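Local coordinates for malonyl CoA-acyl carrier protein transacylase (Staphylococcus aureus, PDB 3IM9) that transfers the malonyl group of malonyl-CoA to holo acyl carrier protein, supplying malonyl-ACP for fatty acid biosynthesis, at residues A45-F50 against D114-V119; F50-T55 against T70-L75; G65-T70 against L125-F130; K86-D91 against I279-G284; E268-I271 against H277-E280. All coordinates share one frame; numbering follows the deposited sequence.

In the fold
From the N terminus, contact 1 opens at the end of helix 35-47 (Thr47, Leu48) and closes on helix 112-128. Phe50, the last residue of its first segment, begins contact 2, which nests in contact 1, since helix 52-57 meets helix 67-84 a short loop later. Contact 3 leaves the start of helix 67-84 for the end of helix 112-128 and crosses both. These three touch one another and join four helices (35-47, 52-57, 67-84, 112-128). Contact 4 crosses contacts 1 and 3 but follows contact 2, carrying the loop before strand 92-95 to strand 275-281. Contact 5 lies within the span of contact 4 and closes a short loop from helix 263-272 to the same strand, sharing Ile279 and Glu280.

Contact 1: A45-F50 against D114-V119; sequences AKTLDF and DAVKIV
A chi1 of -68° sets CG2 of Thr47 anti to its backbone N and sends the methyl to Lys117 and Val116, while OG1 stays beside the N. On the facing helix, Val116 has CG1 between its own N and carbonyl carbon (chi1 80°), which places that methyl before Thr47 and leaves CG2 for Leu48. The Thr47 methyl lies against the extended Lys117 chain at about a right angle. It meets Lys117 CG at 3.6 Å and presses on Lys117 CE at 3.5 Å, closer than usual for two carbons. The second neighbour is milder, with Thr47 CG2 3.8 Å from Val116 CG1. One residue on, just past the helix end, Leu48 CD1 rests on Val116 CG2 at 3.9 Å.

The polar ends meet through solvent. A water donates to Thr47 OG1 at 2.9 Å and accepts a weak bond from Lys117 NZ at 3.1 Å, spanning the outer edge of the contact. The hydroxyl is also bonded to Ser43 O, one turn back, which ties it to its own helix. Deeper in, Pro72 of helix 67-84 touches both Leu48 and Val116, and Asp49 OD1 forms a salt bridge with Arg120. The arrangement is helix-to-helix packing in the acyl transferase domain, where the C-terminal end of helix 35-47 lies against helix 112-128, away from the active site.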
# COMPACT_ATOMS: atom_id res chain seq x y z
N ALA A 45 -16.78 11.88 -1.11
CA ALA A 45 -17.32 13.05 -0.35
C ALA A 45 -18.71 12.75 0.27
O ALA A 45 -18.97 13.17 1.39
CB ALA A 45 -17.40 14.28 -1.24
N LYS A 46 -19.58 12.07 -0.52
CA LYS A 46 -20.92 11.80 0.01
C LYS A 46 -20.88 10.67 1.03
O LYS A 46 -21.85 10.53 1.78
CB LYS A 46 -21.85 11.36 -1.13
CG LYS A 46 -22.16 12.36 -2.23
CD LYS A 46 -22.01 13.68 -1.71
CE LYS A 46 -21.91 14.62 -2.92
NZ LYS A 46 -22.67 15.96 -2.73
N THR A 47 -19.86 9.81 1.04
CA THR A 47 -19.86 8.65 1.93
C THR A 47 -19.24 8.92 3.25
O THR A 47 -19.71 8.45 4.30
CB THR A 47 -19.06 7.54 1.23
OG1 THR A 47 -19.79 7.08 0.06
CG2 THR A 47 -18.76 6.41 2.14
N LEU A 48 -18.12 9.66 3.27
CA LEU A 48 -17.36 9.83 4.49
C LEU A 48 -17.86 10.90 5.45
O LEU A 48 -18.40 11.96 4.98
CB LEU A 48 -15.88 10.08 4.09
CG LEU A 48 -15.25 8.88 3.35
CD1 LEU A 48 -14.01 9.22 2.70
CD2 LEU A 48 -14.99 7.69 4.33
N ASP A 49 -17.57 10.70 6.73
CA ASP A 49 -18.02 11.58 7.80
C ASP A 49 -17.04 12.74 8.07
O ASP A 49 -17.15 13.41 9.10
CB ASP A 49 -18.28 10.74 9.11
CG ASP A 49 -17.04 10.16 9.74
OD1 ASP A 49 -15.90 10.34 9.26
OD2 ASP A 49 -17.23 9.41 10.77
N PHE A 50 -16.04 12.96 7.20
CA PHE A 50 -15.25 14.17 7.32
C PHE A 50 -15.09 14.72 5.89
O PHE A 50 -15.50 14.03 4.91
CB PHE A 50 -13.87 13.88 7.93
CG PHE A 50 -12.92 13.07 7.00
CD1 PHE A 50 -13.13 11.69 6.79
CD2 PHE A 50 -11.75 13.67 6.47
CE1 PHE A 50 -12.26 10.94 5.97
CE2 PHE A 50 -10.93 12.97 5.64
CZ PHE A 50 -11.17 11.54 5.42
N ASP A 114 -17.82 0.52 -1.04
CA ASP A 114 -17.58 -0.45 0.07
C ASP A 114 -16.09 -0.26 0.52
O ASP A 114 -15.82 -0.21 1.75
CB ASP A 114 -17.74 -1.92 -0.38
CG ASP A 114 -19.20 -2.29 -0.67
OD1 ASP A 114 -20.08 -1.47 -0.49
OD2 ASP A 114 -19.37 -3.49 -1.02
N ALA A 115 -15.15 -0.25 -0.42
CA ALA A 115 -13.68 -0.14 -0.07
C ALA A 115 -13.35 1.14 0.64
O ALA A 115 -12.54 1.15 1.58
CB ALA A 115 -12.89 -0.23 -1.32
N VAL A 116 -14.03 2.26 0.31
CA VAL A 116 -13.65 3.54 0.97
C VAL A 116 -14.09 3.52 2.45
O VAL A 116 -13.42 4.00 3.35
CB VAL A 116 -14.14 4.82 0.18
CG1 VAL A 116 -15.64 5.11 0.45
CG2 VAL A 116 -13.27 6.00 0.60
N LYS A 117 -15.24 2.83 2.70
CA LYS A 117 -15.70 2.68 4.09
C LYS A 117 -14.79 1.71 4.81
O LYS A 117 -14.41 1.99 6.00
CB LYS A 117 -17.17 2.13 4.12
CG LYS A 117 -18.20 3.09 3.43
CD LYS A 117 -19.50 2.40 3.14
CE LYS A 117 -20.48 3.42 2.61
NZ LYS A 117 -21.76 2.67 2.11
N ILE A 118 -14.40 0.63 4.12
CA ILE A 118 -13.54 -0.35 4.77
C ILE A 118 -12.16 0.28 5.16
O ILE A 118 -11.67 0.06 6.29
CB ILE A 118 -13.31 -1.56 3.83
CG1 ILE A 118 -14.64 -2.34 3.93
CG2 ILE A 118 -12.13 -2.43 4.33
CD1 ILE A 118 -14.73 -3.37 2.81
N VAL A 119 -11.58 1.08 4.25
CA VAL A 119 -10.24 1.58 4.59
C VAL A 119 -10.34 2.74 5.56
O VAL A 119 -9.38 2.98 6.37
CB VAL A 119 -9.42 1.99 3.34
CG1 VAL A 119 -9.21 0.79 2.44
CG2 VAL A 119 -9.95 3.24 2.59
O HOH W 1 -21.87 5.13 0.22

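Contact 2: F50-T55 against T70-L75; sequences FDILET and TQPALL
Pro72 meets the Phe50 ring at its edge: Phe50 CZ lies 4.1 Å from Pro72 CG, near the ring plane. The aromatic ring reaches the proline because chi1 of 70° puts Phe50 CG between its backbone N and carbonyl carbon. Having no N-H, Pro72 makes no bond to the preceding turn, and helix 67-84 is kinked here. Its CB is also approached loosely by Ile52 CD1, at 4.4 Å. Next comes Ala73, where Ile52 makes its closest approach: Ile52 CD1 sits 3.8 Å from Ala73 N and 3.9 Å from Ala73 CB, so one methyl end lies against backbone and side chain together.

The start of the smaller helix is firmly held. Asp51 is its N-cap, and Asp51 OD1 accepts from Glu54 N at 3.0 Å in a nearly straight bond (162°) that arrives from above the carboxylate plane. Asp51 O takes two donors from Thr55, the backbone N at 3.0 Å and OG1 at 2.8 Å. Val116 of helix 112-128 also touches Pro72. A short helix with an Asp N-cap thus docks its first turn against the proline kink of helix 67-84.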
# COMPACT_ATOMS: atom_id res chain seq x y z
N PHE A 50 -16.04 12.96 7.20
CA PHE A 50 -15.25 14.17 7.32
C PHE A 50 -15.09 14.72 5.89
O PHE A 50 -15.50 14.03 4.91
CB PHE A 50 -13.87 13.88 7.93
CG PHE A 50 -12.92 13.07 7.00
CD1 PHE A 50 -13.13 11.69 6.79
CD2 PHE A 50 -11.75 13.67 6.47
CE1 PHE A 50 -12.26 10.94 5.97
CE2 PHE A 50 -10.93 12.97 5.64
CZ PHE A 50 -11.17 11.54 5.42
N ASP A 51 -14.52 15.94 5.77
CA ASP A 51 -14.41 16.58 4.47
C ASP A 51 -13.17 16.05 3.79
O ASP A 51 -12.05 16.64 3.82
CB ASP A 51 -14.35 18.10 4.61
CG ASP A 51 -14.56 18.79 3.31
OD1 ASP A 51 -14.32 18.21 2.24
OD2 ASP A 51 -14.93 19.99 3.37
N ILE A 52 -13.37 14.90 3.16
CA ILE A 52 -12.22 14.21 2.49
C ILE A 52 -11.60 15.05 1.37
O ILE A 52 -10.40 15.12 1.22
CB ILE A 52 -12.64 12.79 1.94
CG1 ILE A 52 -11.44 12.08 1.28
CG2 ILE A 52 -13.94 12.95 1.08
CD1 ILE A 52 -10.40 11.69 2.24
N LEU A 53 -12.46 15.73 0.60
CA LEU A 53 -11.87 16.49 -0.48
C LEU A 53 -11.06 17.73 -0.00
O LEU A 53 -10.01 18.01 -0.57
CB LEU A 53 -12.94 16.90 -1.57
CG LEU A 53 -13.76 15.71 -2.10
CD1 LEU A 53 -14.69 16.22 -3.22
CD2 LEU A 53 -12.85 14.63 -2.68
N GLU A 54 -11.55 18.39 1.05
CA GLU A 54 -10.78 19.52 1.62
C GLU A 54 -9.45 18.97 2.14
O GLU A 54 -8.39 19.51 1.87
CB GLU A 54 -11.58 20.14 2.73
CG GLU A 54 -10.82 21.44 3.25
CD GLU A 54 -9.57 21.24 4.06
OE1 GLU A 54 -9.54 20.30 4.86
OE2 GLU A 54 -8.67 22.08 3.88
N THR A 55 -9.55 17.78 2.74
CA THR A 55 -8.35 17.18 3.36
C THR A 55 -7.32 16.82 2.29
O THR A 55 -6.10 17.07 2.47
CB THR A 55 -8.72 15.99 4.22
OG1 THR A 55 -9.60 16.43 5.24
CG2 THR A 55 -7.45 15.40 4.96
N THR A 70 -5.56 9.44 5.64
CA THR A 70 -4.75 9.22 4.45
C THR A 70 -5.26 7.99 3.71
O THR A 70 -5.18 7.95 2.47
CB THR A 70 -3.28 8.84 4.83
OG1 THR A 70 -2.88 9.62 6.01
CG2 THR A 70 -2.43 9.25 3.63
N GLN A 71 -5.70 6.97 4.44
CA GLN A 71 -6.12 5.73 3.74
C GLN A 71 -7.28 5.97 2.73
O GLN A 71 -7.14 5.61 1.56
CB GLN A 71 -6.41 4.61 4.70
CG GLN A 71 -5.10 4.13 5.42
CD GLN A 71 -5.29 2.89 6.22
OE1 GLN A 71 -6.02 1.96 5.83
NE2 GLN A 71 -4.63 2.84 7.43
N PRO A 72 -8.40 6.55 3.17
CA PRO A 72 -9.45 6.81 2.18
C PRO A 72 -9.01 7.86 1.18
O PRO A 72 -9.43 7.76 0.02
CB PRO A 72 -10.65 7.37 3.04
CG PRO A 72 -10.02 7.76 4.37
CD PRO A 72 -8.86 6.78 4.56
N ALA A 73 -8.10 8.79 1.55
CA ALA A 73 -7.63 9.74 0.53
C ALA A 73 -6.85 9.08 -0.60
O ALA A 73 -7.07 9.36 -1.77
CB ALA A 73 -6.69 10.75 1.28
N LEU A 74 -5.98 8.13 -0.29
CA LEU A 74 -5.19 7.44 -1.28
C LEU A 74 -6.10 6.54 -2.11
O LEU A 74 -5.90 6.49 -3.33
CB LEU A 74 -4.11 6.60 -0.57
CG LEU A 74 -2.92 7.39 -0.02
CD1 LEU A 74 -2.19 6.57 1.07
CD2 LEU A 74 -1.95 7.78 -1.14
N LEU A 75 -6.97 5.76 -1.45
CA LEU A 75 -7.91 4.95 -2.24
C LEU A 75 -8.70 5.79 -3.23
O LEU A 75 -8.89 5.37 -4.39
CB LEU A 75 -8.84 4.18 -1.27
CG LEU A 75 -9.76 3.20 -2.03
CD1 LEU A 75 -9.05 1.88 -2.19
CD2 LEU A 75 -10.99 2.98 -1.16

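Contact 3: G65-T70 against L125-F130; sequences GETENT and LMAQAF. With ACT (acetate ion), chain C.
Glu66 O is gripped by two backbone donors, Asn69 N at 2.7 Å and Thr70 N at 3.0 Å, which reach it from opposite faces of its plane and wind the first turn of helix 67-84. Glu66 occupies the N-cap position. Across the contact, Ala127 presents its methyl to that turn: Glu68 OE2 comes to 3.4 Å of Ala127 CB, and Thr67 CG2 lies 4.3 Å from the same carbon. Glu68 gets there by a bend at chi2 (-87°), which folds the carboxylate over the alanine.

The N-H of Thr67 gives a nearly straight bond (172°) to acetate O at 2.7 Å, and the anion, probably from the crystallisation liquor, is held also by Ser203 N. Thr67 CG2, 3.5 Å from acetate O, leans on it too. Thr67 OG1 turns elsewhere, to Gln19 and Gln71. The Thr67 side chain is about 8 Å from that of Ser97 and about 9 Å from that of His207, the probable active-site pair. Between the segments the touch is a methyl against a carboxylate and a methyl, with no hydrogen bond; the N-H at the helix start, with the favourable end of the helix dipole, probably suits this spot to a small anion.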
# COMPACT_ATOMS: atom_id res chain seq x y z
N GLY A 65 -1.94 13.48 6.64
CA GLY A 65 -0.98 12.40 6.96
C GLY A 65 -1.35 11.55 8.15
O GLY A 65 -0.55 10.63 8.44
N GLU A 66 -2.51 11.76 8.78
CA GLU A 66 -2.97 10.88 9.87
C GLU A 66 -3.72 9.77 9.15
O GLU A 66 -4.71 10.03 8.43
CB GLU A 66 -3.89 11.65 10.83
CG GLU A 66 -3.08 12.85 11.43
CD GLU A 66 -3.89 13.87 12.21
OE1 GLU A 66 -5.06 13.59 12.49
OE2 GLU A 66 -3.37 14.98 12.55
N THR A 67 -3.26 8.53 9.35
CA THR A 67 -3.68 7.36 8.51
C THR A 67 -5.19 7.13 8.43
O THR A 67 -5.66 6.65 7.38
CB THR A 67 -2.92 6.12 8.99
OG1 THR A 67 -2.96 5.15 7.93
CG2 THR A 67 -3.45 5.56 10.29
N GLU A 68 -5.96 7.55 9.46
CA GLU A 68 -7.45 7.40 9.38
C GLU A 68 -8.01 8.24 8.21
O GLU A 68 -9.09 7.91 7.64
CB GLU A 68 -8.15 7.70 10.72
CG GLU A 68 -7.94 9.09 11.26
CD GLU A 68 -6.71 9.27 12.11
OE1 GLU A 68 -6.85 10.10 13.03
OE2 GLU A 68 -5.62 8.73 11.88
N ASN A 69 -7.31 9.31 7.90
CA ASN A 69 -7.62 10.17 6.74
C ASN A 69 -6.85 9.81 5.49
O ASN A 69 -7.41 9.80 4.38
CB ASN A 69 -7.36 11.63 7.05
CG ASN A 69 -8.00 12.05 8.36
OD1 ASN A 69 -9.17 11.76 8.60
ND2 ASN A 69 -7.22 12.75 9.23
N THR A 70 -5.56 9.44 5.64
CA THR A 70 -4.75 9.22 4.45
C THR A 70 -5.26 7.99 3.71
O THR A 70 -5.18 7.95 2.47
CB THR A 70 -3.28 8.84 4.83
OG1 THR A 70 -2.88 9.62 6.01
CG2 THR A 70 -2.43 9.25 3.63
N LEU A 125 -9.00 2.11 13.09
CA LEU A 125 -8.61 1.04 14.03
C LEU A 125 -7.10 1.05 14.20
O LEU A 125 -6.59 0.87 15.35
CB LEU A 125 -9.05 -0.33 13.49
CG LEU A 125 -10.50 -0.70 13.66
CD1 LEU A 125 -11.47 0.43 13.72
CD2 LEU A 125 -10.93 -1.94 12.90
N MET A 126 -6.37 1.25 13.10
CA MET A 126 -4.90 1.29 13.24
C MET A 126 -4.49 2.48 14.10
O MET A 126 -3.61 2.33 14.95
CB MET A 126 -4.20 1.34 11.85
CG MET A 126 -4.46 0.03 11.12
SD MET A 126 -3.81 0.09 9.41
CE MET A 126 -2.12 0.61 9.56
N ALA A 127 -5.04 3.64 13.83
CA ALA A 127 -4.71 4.90 14.56
C ALA A 127 -4.99 4.75 16.07
O ALA A 127 -4.25 5.37 16.88
CB ALA A 127 -5.49 6.07 14.02
N GLN A 128 -6.00 3.97 16.44
CA GLN A 128 -6.41 3.81 17.85
C GLN A 128 -5.90 2.58 18.51
O GLN A 128 -6.21 2.35 19.70
CB GLN A 128 -7.95 3.81 17.93
CG GLN A 128 -8.58 5.16 17.35
CD GLN A 128 -10.11 5.08 17.16
OE1 GLN A 128 -10.79 4.33 17.86
NE2 GLN A 128 -10.63 5.83 16.21
N ALA A 129 -5.08 1.78 17.83
CA ALA A 129 -4.75 0.46 18.35
C ALA A 129 -3.95 0.59 19.66
O ALA A 129 -4.19 -0.18 20.65
CB ALA A 129 -4.01 -0.37 17.32
N PHE A 130 -3.00 1.51 19.71
CA PHE A 130 -2.13 1.68 20.90
C PHE A 130 -2.03 3.16 21.24
O PHE A 130 -2.04 3.99 20.37
CB PHE A 130 -0.72 1.12 20.64
CG PHE A 130 -0.70 -0.35 20.47
CD1 PHE A 130 -0.85 -0.90 19.18
CD2 PHE A 130 -0.61 -1.21 21.55
CE1 PHE A 130 -0.86 -2.27 18.99
CE2 PHE A 130 -0.65 -2.60 21.39
CZ PHE A 130 -0.75 -3.15 20.08
C ACT C . -0.35 7.42 10.91
O ACT C . -1.28 8.15 11.21
OXT ACT C . -0.19 6.47 11.73
CH3 ACT C . 0.50 7.60 9.70

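Contact 4: K86-D91 against I279-G284; sequences KNLNPD and IEIGPG
Leu88 drops from the loop before strand 92-95 onto the isoleucines Ile279 and Ile281 of strand 275-281, an inner strand of the parallel four-stranded sheet in this alpha/beta acyl transferase domain. The two isoleucines stand two residues apart on the strand, so both CB atoms point to the same side of the sheet, toward the loop. Leu88 answers with a forked end. Its CG is anti to the backbone N (chi1 -160°), which carries the fork away from the loop backbone and gives each methyl its own isoleucine.

The two pairings differ in direction. Leu88 and Ile281 reach toward each other tip to tip, with Leu88 CD2 and Ile281 CD1 at 3.9 Å. Leu88 and Ile279 instead slide past each other in opposite directions, and their end methyls, Leu88 CD1 and Ile279 CD1, are 4.1 Å apart. Both isoleucine chains run extended beyond CB, chi2 near 180°, so that CD1 is the atom that reaches the leucine. No hydrogen bond joins the segments.

Trp312 of helix 306-312 touches both Leu88 and Ile279, while Leu82 and Leu81 of helix 67-84 touch Leu88 and Ile281 respectively. The strand itself is held by backbone bonds of Ile279 to Ala13 and Ile15, and at its end Ile281 O is hydrogen-bonded to Ser78 OG of helix 67-84.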
# COMPACT_ATOMS: atom_id res chain seq x y z
N LYS A 86 -8.70 4.83 -19.92
CA LYS A 86 -9.29 3.96 -20.99
C LYS A 86 -8.36 2.81 -21.39
O LYS A 86 -7.15 2.98 -21.54
CB LYS A 86 -9.62 4.81 -22.24
CG LYS A 86 -10.86 5.66 -22.15
CD LYS A 86 -11.15 6.37 -23.53
CE LYS A 86 -11.42 7.91 -23.42
NZ LYS A 86 -12.55 8.30 -22.49
N ASN A 87 -9.00 1.64 -21.61
CA ASN A 87 -8.32 0.42 -22.04
C ASN A 87 -7.07 0.15 -21.29
O ASN A 87 -5.95 0.01 -21.84
CB ASN A 87 -8.01 0.51 -23.52
CG ASN A 87 -9.25 0.39 -24.33
OD1 ASN A 87 -10.08 -0.52 -24.10
ND2 ASN A 87 -9.42 1.31 -25.25
N LEU A 88 -7.28 0.13 -19.99
CA LEU A 88 -6.27 -0.34 -19.15
C LEU A 88 -6.75 -1.79 -19.04
O LEU A 88 -7.92 -2.09 -18.67
CB LEU A 88 -6.41 0.39 -17.83
CG LEU A 88 -5.21 0.42 -16.93
CD1 LEU A 88 -4.03 1.10 -17.54
CD2 LEU A 88 -5.75 1.21 -15.75
N ASN A 89 -5.79 -2.63 -19.40
CA ASN A 89 -5.94 -4.07 -19.61
C ASN A 89 -4.94 -4.82 -18.75
O ASN A 89 -4.00 -5.47 -19.25
CB ASN A 89 -5.66 -4.42 -21.10
CG ASN A 89 -6.60 -3.72 -22.07
OD1 ASN A 89 -6.15 -3.34 -23.21
ND2 ASN A 89 -7.84 -3.56 -21.71
N PRO A 90 -5.06 -4.67 -17.40
CA PRO A 90 -4.07 -5.37 -16.61
C PRO A 90 -4.21 -6.88 -16.63
O PRO A 90 -5.33 -7.37 -16.68
CB PRO A 90 -4.36 -4.82 -15.17
CG PRO A 90 -5.82 -4.49 -15.16
CD PRO A 90 -6.04 -3.95 -16.57
N ASP A 91 -3.08 -7.54 -16.55
CA ASP A 91 -3.03 -8.98 -16.31
C ASP A 91 -3.02 -9.33 -14.81
O ASP A 91 -3.58 -10.37 -14.39
CB ASP A 91 -1.81 -9.50 -17.00
CG ASP A 91 -1.83 -9.21 -18.51
OD1 ASP A 91 -2.78 -9.79 -19.14
OD2 ASP A 91 -0.91 -8.54 -19.00
N ILE A 279 2.51 -0.32 -14.08
CA ILE A 279 1.87 1.01 -14.19
C ILE A 279 1.40 1.33 -12.77
O ILE A 279 0.45 0.77 -12.25
CB ILE A 279 0.71 0.96 -15.10
CG1 ILE A 279 1.20 0.53 -16.52
CG2 ILE A 279 0.04 2.42 -15.22
CD1 ILE A 279 -0.03 0.44 -17.58
N GLU A 280 2.09 2.35 -12.21
CA GLU A 280 1.71 2.91 -10.86
C GLU A 280 0.65 3.98 -11.02
O GLU A 280 0.75 4.86 -11.91
CB GLU A 280 2.98 3.41 -10.23
CG GLU A 280 2.71 3.85 -8.72
CD GLU A 280 3.98 4.24 -8.03
OE1 GLU A 280 5.07 4.35 -8.62
OE2 GLU A 280 3.86 4.37 -6.77
N ILE A 281 -0.40 3.91 -10.22
CA ILE A 281 -1.55 4.82 -10.39
C ILE A 281 -1.86 5.40 -8.99
O ILE A 281 -2.31 4.68 -8.06
CB ILE A 281 -2.79 4.04 -10.93
CG1 ILE A 281 -2.37 3.46 -12.30
CG2 ILE A 281 -4.03 4.99 -11.01
CD1 ILE A 281 -3.52 2.50 -12.85
N GLY A 282 -1.62 6.74 -8.85
CA GLY A 282 -1.77 7.34 -7.52
C GLY A 282 -0.80 8.52 -7.50
O GLY A 282 -0.09 8.80 -8.43
N PRO A 283 -0.72 9.18 -6.37
CA PRO A 283 0.18 10.25 -6.19
C PRO A 283 1.60 9.70 -5.98
O PRO A 283 1.79 8.59 -5.43
CB PRO A 283 -0.26 10.88 -4.84
CG PRO A 283 -0.89 9.80 -4.01
CD PRO A 283 -1.49 8.85 -5.14
N GLY A 284 2.60 10.47 -6.49
CA GLY A 284 3.97 10.02 -6.35
C GLY A 284 4.38 8.90 -7.30
O GLY A 284 3.55 8.40 -8.08

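Contact 5: E268-I271 against H277-E280; sequences EWLI and HFIE
The ring of Phe278 meets helix 263-272 with its edge, and two neighbouring residues of the helix receive it. Leu270 CD1 touches Phe278 CE2 at 3.8 Å, and Leu270 CB lies 4.0 Å from both Phe278 CE2 and Phe278 CZ. Ile271 adds CG1, 3.8 Å from Phe278 CZ. Leu270 CD1 and Ile271 CG1 both sit near the ring plane, so the ring is wedged end-on between two aliphatic chains and stacks on neither. The Leu270 chain crosses the phenylalanine obliquely, that of Ile271 at about a right angle.

Torsions align the partners. Phe278 has CG anti to its carbonyl carbon, and this chi1 of -70° aims the far rim (CE2, CZ, CE1) at the helix; chi2 of 90° then sets the plane of the ring, bringing it close to those two aliphatic carbons.

Farther out, Met94 of strand 92-95 touches both Phe278 and Leu270, and Phe92 adds to the cover of Leu270. Ile15 and Leu300, on the two strands flanking 275-281, also touch the phenylalanine, whose backbone is bonded to Lys299 and Thr301. Ile271, nearer the surface, reaches Asn295.

Helix 263-272 and the strand that follows it are thus joined as in an alpha/beta unit, the helix lying over the parallel sheet. With carbon alone at the interface and no hydrogen bond across it, the attachment rests on van der Waals contact and the burial of apolar surface.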
# COMPACT_ATOMS: atom_id res chain seq x y z
N GLU A 268 8.77 -9.81 -7.54
CA GLU A 268 9.52 -10.93 -8.19
C GLU A 268 8.54 -11.96 -8.75
O GLU A 268 8.75 -12.47 -9.89
CB GLU A 268 10.48 -11.53 -7.21
CG GLU A 268 11.63 -10.51 -6.97
CD GLU A 268 12.72 -11.02 -6.05
OE1 GLU A 268 12.39 -11.89 -5.22
OE2 GLU A 268 13.84 -10.40 -6.16
N TRP A 269 7.44 -12.23 -8.06
CA TRP A 269 6.47 -13.25 -8.50
C TRP A 269 5.86 -12.75 -9.78
O TRP A 269 5.66 -13.52 -10.73
CB TRP A 269 5.44 -13.46 -7.44
CG TRP A 269 4.48 -14.58 -7.77
CD1 TRP A 269 4.61 -15.92 -7.39
CD2 TRP A 269 3.22 -14.48 -8.45
NE1 TRP A 269 3.50 -16.64 -7.80
CE2 TRP A 269 2.64 -15.80 -8.47
CE3 TRP A 269 2.54 -13.41 -9.11
CZ2 TRP A 269 1.39 -16.05 -9.08
CZ3 TRP A 269 1.30 -13.65 -9.69
CH2 TRP A 269 0.75 -14.97 -9.68
N LEU A 270 5.61 -11.44 -9.88
CA LEU A 270 4.95 -10.94 -11.03
C LEU A 270 5.88 -10.97 -12.19
O LEU A 270 5.45 -11.39 -13.31
CB LEU A 270 4.53 -9.44 -10.77
CG LEU A 270 3.21 -9.47 -10.01
CD1 LEU A 270 2.91 -8.00 -9.49
CD2 LEU A 270 2.03 -9.93 -10.83
N ILE A 271 7.14 -10.64 -11.97
CA ILE A 271 8.13 -10.68 -13.08
C ILE A 271 8.32 -12.16 -13.54
O ILE A 271 8.37 -12.42 -14.77
CB ILE A 271 9.43 -10.08 -12.61
CG1 ILE A 271 9.19 -8.56 -12.33
CG2 ILE A 271 10.53 -10.27 -13.69
CD1 ILE A 271 10.40 -7.87 -11.73
N HIS A 277 5.93 -4.79 -17.46
CA HIS A 277 5.50 -3.38 -17.46
C HIS A 277 4.59 -3.23 -16.21
O HIS A 277 3.62 -3.94 -16.01
CB HIS A 277 4.66 -3.10 -18.72
CG HIS A 277 4.29 -1.63 -18.90
ND1 HIS A 277 3.38 -1.18 -19.85
CD2 HIS A 277 4.74 -0.51 -18.25
CE1 HIS A 277 3.28 0.14 -19.76
NE2 HIS A 277 4.08 0.57 -18.80
N PHE A 278 5.03 -2.31 -15.34
CA PHE A 278 4.23 -1.98 -14.16
C PHE A 278 3.76 -0.53 -14.35
O PHE A 278 4.58 0.37 -14.58
CB PHE A 278 5.14 -2.04 -12.91
CG PHE A 278 5.57 -3.45 -12.55
CD1 PHE A 278 6.78 -3.98 -13.10
CD2 PHE A 278 4.80 -4.19 -11.70
CE1 PHE A 278 7.18 -5.30 -12.76
CE2 PHE A 278 5.19 -5.52 -11.31
CZ PHE A 278 6.38 -6.04 -11.87
N ILE A 279 2.51 -0.32 -14.08
CA ILE A 279 1.87 1.01 -14.19
C ILE A 279 1.40 1.33 -12.77
O ILE A 279 0.45 0.77 -12.25
CB ILE A 279 0.71 0.96 -15.10
CG1 ILE A 279 1.20 0.53 -16.52
CG2 ILE A 279 0.04 2.42 -15.22
CD1 ILE A 279 -0.03 0.44 -17.58
N GLU A 280 2.09 2.35 -12.21
CA GLU A 280 1.71 2.91 -10.86
C GLU A 280 0.65 3.98 -11.02
O GLU A 280 0.75 4.86 -11.91
CB GLU A 280 2.98 3.41 -10.23
CG GLU A 280 2.71 3.85 -8.72
CD GLU A 280 3.98 4.24 -8.03
OE1 GLU A 280 5.07 4.35 -8.62
OE2 GLU A 280 3.86 4.37 -6.77